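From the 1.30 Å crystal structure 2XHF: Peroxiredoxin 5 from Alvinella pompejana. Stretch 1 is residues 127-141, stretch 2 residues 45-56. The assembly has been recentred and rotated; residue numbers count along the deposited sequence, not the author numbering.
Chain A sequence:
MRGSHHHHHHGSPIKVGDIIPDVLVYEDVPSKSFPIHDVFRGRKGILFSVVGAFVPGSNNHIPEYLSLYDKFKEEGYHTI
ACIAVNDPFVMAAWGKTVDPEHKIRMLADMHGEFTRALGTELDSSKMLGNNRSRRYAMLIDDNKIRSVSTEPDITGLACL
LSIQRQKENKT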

# COMPACT_ATOMS: atom_id res chain seq x y z
N MET A 127 -6.12 -8.60 9.31
CA MET A 127 -6.12 -7.16 9.51
C MET A 127 -5.71 -6.40 8.24
O MET A 127 -6.21 -5.32 7.99
CB MET A 127 -5.14 -6.78 10.63
CG MET A 127 -5.01 -5.28 10.88
SD MET A 127 -3.75 -4.84 12.09
CE MET A 127 -4.07 -3.09 12.33
N LEU A 128 -4.78 -6.97 7.46
CA LEU A 128 -4.07 -6.21 6.44
C LEU A 128 -4.01 -6.91 5.08
O LEU A 128 -3.42 -6.39 4.13
CB LEU A 128 -2.64 -5.90 6.90
CG LEU A 128 -2.49 -4.95 8.09
CD1 LEU A 128 -1.02 -4.76 8.48
CD2 LEU A 128 -3.13 -3.59 7.80
N GLY A 129 -4.60 -8.10 5.01
CA GLY A 129 -4.75 -8.80 3.74
C GLY A 129 -3.67 -9.84 3.46
O GLY A 129 -3.87 -10.77 2.71
N ASN A 130 -2.50 -9.64 4.06
CA ASN A 130 -1.36 -10.52 3.87
C ASN A 130 -0.48 -10.44 5.12
O ASN A 130 -0.76 -9.66 6.04
CB ASN A 130 -0.59 -10.13 2.61
CG ASN A 130 0.03 -8.73 2.69
OD1 ASN A 130 -0.44 -7.87 3.41
ND2 ASN A 130 1.07 -8.50 1.89
N ASN A 131 0.58 -11.25 5.14
CA ASN A 131 1.48 -11.30 6.28
C ASN A 131 2.57 -10.26 6.11
O ASN A 131 3.25 -10.21 5.09
CB ASN A 131 2.10 -12.68 6.41
CG ASN A 131 1.11 -13.71 6.87
OD1 ASN A 131 -0.00 -13.38 7.26
ND2 ASN A 131 1.52 -14.97 6.84
N ARG A 132 2.70 -9.43 7.12
CA ARG A 132 3.66 -8.35 7.10
C ARG A 132 4.83 -8.76 7.96
O ARG A 132 4.92 -9.90 8.41
CB ARG A 132 3.01 -7.07 7.62
CG ARG A 132 1.77 -6.66 6.82
CD ARG A 132 2.11 -6.32 5.36
NE ARG A 132 0.94 -5.83 4.62
CZ ARG A 132 0.53 -4.57 4.57
NH1 ARG A 132 1.22 -3.61 5.16
NH2 ARG A 132 -0.55 -4.25 3.89
N SER A 133 5.75 -7.84 8.18
CA SER A 133 6.89 -8.13 9.02
C SER A 133 6.65 -7.67 10.44
O SER A 133 6.08 -6.61 10.66
CB SER A 133 8.11 -7.38 8.51
OG SER A 133 9.29 -7.73 9.22
N ARG A 134 7.17 -8.44 11.39
CA ARG A 134 7.33 -7.97 12.75
C ARG A 134 8.36 -6.87 12.76
O ARG A 134 9.16 -6.77 11.83
CB ARG A 134 7.84 -9.09 13.66
CG ARG A 134 6.91 -10.27 13.77
CD ARG A 134 7.38 -11.29 14.79
NE ARG A 134 6.71 -12.57 14.58
CZ ARG A 134 5.51 -12.90 15.05
NH1 ARG A 134 4.82 -12.05 15.81
NH2 ARG A 134 5.00 -14.09 14.77
N ARG A 135 8.37 -6.07 13.82
CA ARG A 135 9.31 -4.97 13.96
C ARG A 135 10.64 -5.44 14.52
O ARG A 135 10.70 -6.15 15.55
CB ARG A 135 8.72 -3.87 14.85
CG ARG A 135 7.49 -3.18 14.27
CD ARG A 135 7.10 -1.99 15.10
NE ARG A 135 6.27 -2.38 16.23
CZ ARG A 135 4.94 -2.41 16.22
NH1 ARG A 135 4.27 -2.04 15.13
NH2 ARG A 135 4.27 -2.79 17.30
N TYR A 136 11.72 -5.06 13.84
CA TYR A 136 13.08 -5.25 14.32
C TYR A 136 13.95 -4.08 13.89
O TYR A 136 13.59 -3.27 13.04
CB TYR A 136 13.67 -6.57 13.81
CG TYR A 136 13.66 -6.68 12.30
CD1 TYR A 136 14.63 -6.04 11.55
CD2 TYR A 136 12.67 -7.38 11.64
CE1 TYR A 136 14.62 -6.11 10.17
CE2 TYR A 136 12.65 -7.44 10.25
CZ TYR A 136 13.63 -6.81 9.53
OH TYR A 136 13.62 -6.88 8.16
N ALA A 137 15.13 -3.99 14.49
CA ALA A 137 16.16 -3.05 14.05
C ALA A 137 17.50 -3.76 14.19
O ALA A 137 17.79 -4.34 15.24
CB ALA A 137 16.13 -1.78 14.87
N MET A 138 18.32 -3.72 13.14
CA MET A 138 19.59 -4.40 13.14
C MET A 138 20.68 -3.48 12.68
O MET A 138 20.48 -2.63 11.82
CB MET A 138 19.52 -5.60 12.20
CG MET A 138 18.54 -6.67 12.68
SD MET A 138 18.48 -8.12 11.62
CE MET A 138 18.85 -7.32 10.09
N LEU A 139 21.86 -3.70 13.25
CA LEU A 139 23.07 -3.09 12.75
C LEU A 139 23.72 -4.08 11.79
O LEU A 139 23.85 -5.27 12.10
CB LEU A 139 24.03 -2.79 13.89
CG LEU A 139 23.53 -1.84 14.96
CD1 LEU A 139 24.68 -1.55 15.94
CD2 LEU A 139 23.00 -0.56 14.36
N ILE A 140 24.12 -3.58 10.63
CA ILE A 140 24.68 -4.41 9.59
C ILE A 140 26.10 -3.90 9.27
O ILE A 140 26.37 -2.72 9.33
CB ILE A 140 23.84 -4.29 8.31
CG1 ILE A 140 22.34 -4.50 8.57
CG2 ILE A 140 24.37 -5.23 7.23
CD1 ILE A 140 21.98 -5.84 9.05
N ASP A 141 26.99 -4.82 8.95
CA ASP A 141 28.35 -4.49 8.51
C ASP A 141 28.69 -5.42 7.35
O ASP A 141 28.84 -6.62 7.55
CB ASP A 141 29.32 -4.67 9.68
CG ASP A 141 30.75 -4.27 9.34
OD1 ASP A 141 31.13 -4.26 8.16
OD2 ASP A 141 31.50 -3.95 10.30
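Stretch 2 (45-56) GILFSVVGAFVP

The apolar centre is built around Leu47. Its chi1 is t and its chi2 is p. It shares one face of the sheet with Met138 and Ile140. Leu47 CD2 lies 4.0 Å from Met138 CE, and Leu47 CB lies 4.2 Å from Ile140 CG1. The ring of Tyr136 reaches the same residue, with Tyr136 CE1 4.4 Å from Leu47 CG. Gly45, opposite Ile140 in the register, has no side chain.

The other face carries Ala137, Leu139, Ile46 and Phe48. Leu139 CD2 packs on Ile46 CG1 at 3.9 Å. Ala137 CB meets Phe48 CB at 3.9 Å, while the Phe48 ring leads away from stretch 1.

Stretch 2 lies along stretch 1 as a neighbouring antiparallel strand, then continues as a loop beside the loop of stretch 1. Residues 45-49 are extended and pair with the strand that ends at Asp141. The two strand axes approach to 4.6 Å and run at 163° to each other, close to fully antiparallel. The backbone hydrogen bonds follow the same register. Ile140 and Gly45 form a hydrogen-bonded pair: Ile140 N to Gly45 O is 2.8 Å and Gly45 N to Ile140 O is 2.9 Å. Met138 and Leu47 form the next one, with Met138 N to Leu47 O at 2.8 Å and Leu47 N to Met138 O at 3.0 Å. Leu139 with Ile46 and Ala137 with Phe48 are the non-hydrogen-bonded pairs. Leu139 CA is 4.8 Å from Ile46 CA, and Ala137 CA is 4.1 Å from Phe48 CA.

At Ser49 the side chain enters the pattern. Ser49 N still donates to Tyr136 O at 3.1 Å. Ser49 OG, with chi1 p, accepts from Tyr136 N at 2.9 Å and donates to Arg134 O at 2.8 Å. The hydroxyl thus serves two backbone groups of stretch 1. Ser49 CB also sits over a face of the Tyr136 ring, 3.9 Å from its centroid, in a CH-pi contact. Water 1 donates to both Ser49 O and Tyr136 O.

Beyond Ser49 the chains are held by side chains and water. Val51 packs against Leu128, with Val51 CG1 3.6 Å from Leu128 CD1. Val55 CG2 is 4.4 Å from that same Leu128 CD1. Water 2 accepts from Ser133 N and donates to Val50 O, with a weak bond to Val51 O.

Arg132 marks the polar edge. Its NH1 donates to Val51 O at 3.2 Å and to water 4, which in turn donates to Ala53 O. Arg132 NE donates to Asn130 OD1 at 2.7 Å, a hydrogen bond within stretch 1. Gly52 CA lies 3.5 Å from Arg132 NH1, near the guanidinium plane. A CB on Gly52 would fall 2.2 Å from Arg132 NH1, a clash. Gly52 also opens a type II turn to Val55, closed by Val55 N to Gly52 O at 3.1 Å.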

# COMPACT_ATOMS: atom_id res chain seq x y z
N GLY A 45 25.58 -0.09 8.36
CA GLY A 45 24.32 0.59 8.27
C GLY A 45 23.30 0.01 9.20
O GLY A 45 23.59 -0.89 10.01
N ILE A 46 22.09 0.56 9.11
CA ILE A 46 20.96 0.19 9.94
C ILE A 46 19.85 -0.30 9.03
O ILE A 46 19.57 0.30 8.00
CB ILE A 46 20.45 1.41 10.73
CG1 ILE A 46 21.51 1.90 11.71
CG2 ILE A 46 19.17 1.03 11.48
CD1 ILE A 46 21.34 3.36 12.10
N LEU A 47 19.23 -1.41 9.41
CA LEU A 47 18.04 -1.93 8.75
C LEU A 47 16.95 -2.11 9.78
O LEU A 47 17.13 -2.84 10.77
CB LEU A 47 18.33 -3.28 8.08
CG LEU A 47 17.13 -3.92 7.36
CD1 LEU A 47 16.67 -3.08 6.15
CD2 LEU A 47 17.47 -5.35 6.90
N PHE A 48 15.82 -1.44 9.58
CA PHE A 48 14.70 -1.62 10.49
C PHE A 48 13.42 -1.79 9.70
O PHE A 48 13.32 -1.36 8.53
CB PHE A 48 14.56 -0.46 11.51
CG PHE A 48 14.08 0.85 10.90
CD1 PHE A 48 14.97 1.71 10.30
CD2 PHE A 48 12.75 1.20 10.96
CE1 PHE A 48 14.54 2.90 9.75
CE2 PHE A 48 12.32 2.39 10.43
CZ PHE A 48 13.21 3.23 9.82
N SER A 49 12.45 -2.47 10.31
CA SER A 49 11.19 -2.75 9.65
C SER A 49 10.00 -1.98 10.21
O SER A 49 10.01 -1.56 11.38
CB SER A 49 10.90 -4.24 9.73
OG SER A 49 10.76 -4.61 11.10
N VAL A 50 8.98 -1.83 9.38
CA VAL A 50 7.66 -1.43 9.84
C VAL A 50 6.65 -2.43 9.32
O VAL A 50 6.90 -3.13 8.35
CB VAL A 50 7.29 0.00 9.38
CG1 VAL A 50 8.22 1.02 10.01
CG2 VAL A 50 7.24 0.11 7.84
N VAL A 51 5.48 -2.48 9.97
CA VAL A 51 4.42 -3.39 9.57
C VAL A 51 3.87 -3.00 8.20
O VAL A 51 3.51 -3.85 7.39
CB VAL A 51 3.32 -3.43 10.66
CG1 VAL A 51 2.12 -4.28 10.22
CG2 VAL A 51 3.94 -3.96 11.96
N GLY A 52 3.77 -1.71 7.94
CA GLY A 52 3.38 -1.28 6.63
C GLY A 52 3.35 0.21 6.48
O GLY A 52 3.15 0.94 7.45
N ALA A 53 3.53 0.67 5.25
CA ALA A 53 3.35 2.08 4.93
C ALA A 53 1.93 2.47 5.36
O ALA A 53 0.96 1.75 5.09
CB ALA A 53 3.51 2.26 3.45
N PHE A 54 1.83 3.62 6.03
CA PHE A 54 0.55 4.21 6.47
C PHE A 54 -0.17 3.44 7.58
O PHE A 54 -1.24 3.83 8.01
CB PHE A 54 -0.39 4.42 5.27
CG PHE A 54 0.14 5.40 4.26
CD1 PHE A 54 0.17 6.76 4.54
CD2 PHE A 54 0.61 4.97 3.04
CE1 PHE A 54 0.68 7.65 3.61
CE2 PHE A 54 1.10 5.86 2.11
CZ PHE A 54 1.12 7.19 2.39
N VAL A 55 0.44 2.37 8.08
CA VAL A 55 -0.15 1.61 9.18
C VAL A 55 0.16 2.32 10.50
O VAL A 55 1.29 2.73 10.73
CB VAL A 55 0.39 0.17 9.22
CG1 VAL A 55 -0.15 -0.56 10.45
CG2 VAL A 55 0.06 -0.57 7.93
N PRO A 56 -0.84 2.50 11.36
CA PRO A 56 -0.55 3.22 12.60
C PRO A 56 0.62 2.58 13.35
O PRO A 56 0.71 1.35 13.48
CB PRO A 56 -1.86 3.11 13.38
CG PRO A 56 -2.90 3.04 12.33
CD PRO A 56 -2.28 2.21 11.21
O HOH W 1 11.48 -1.47 13.69
O HOH W 2 5.93 -5.17 6.77
O HOH W 3 5.15 -0.46 12.22
O HOH W 4 0.48 -0.90 4.32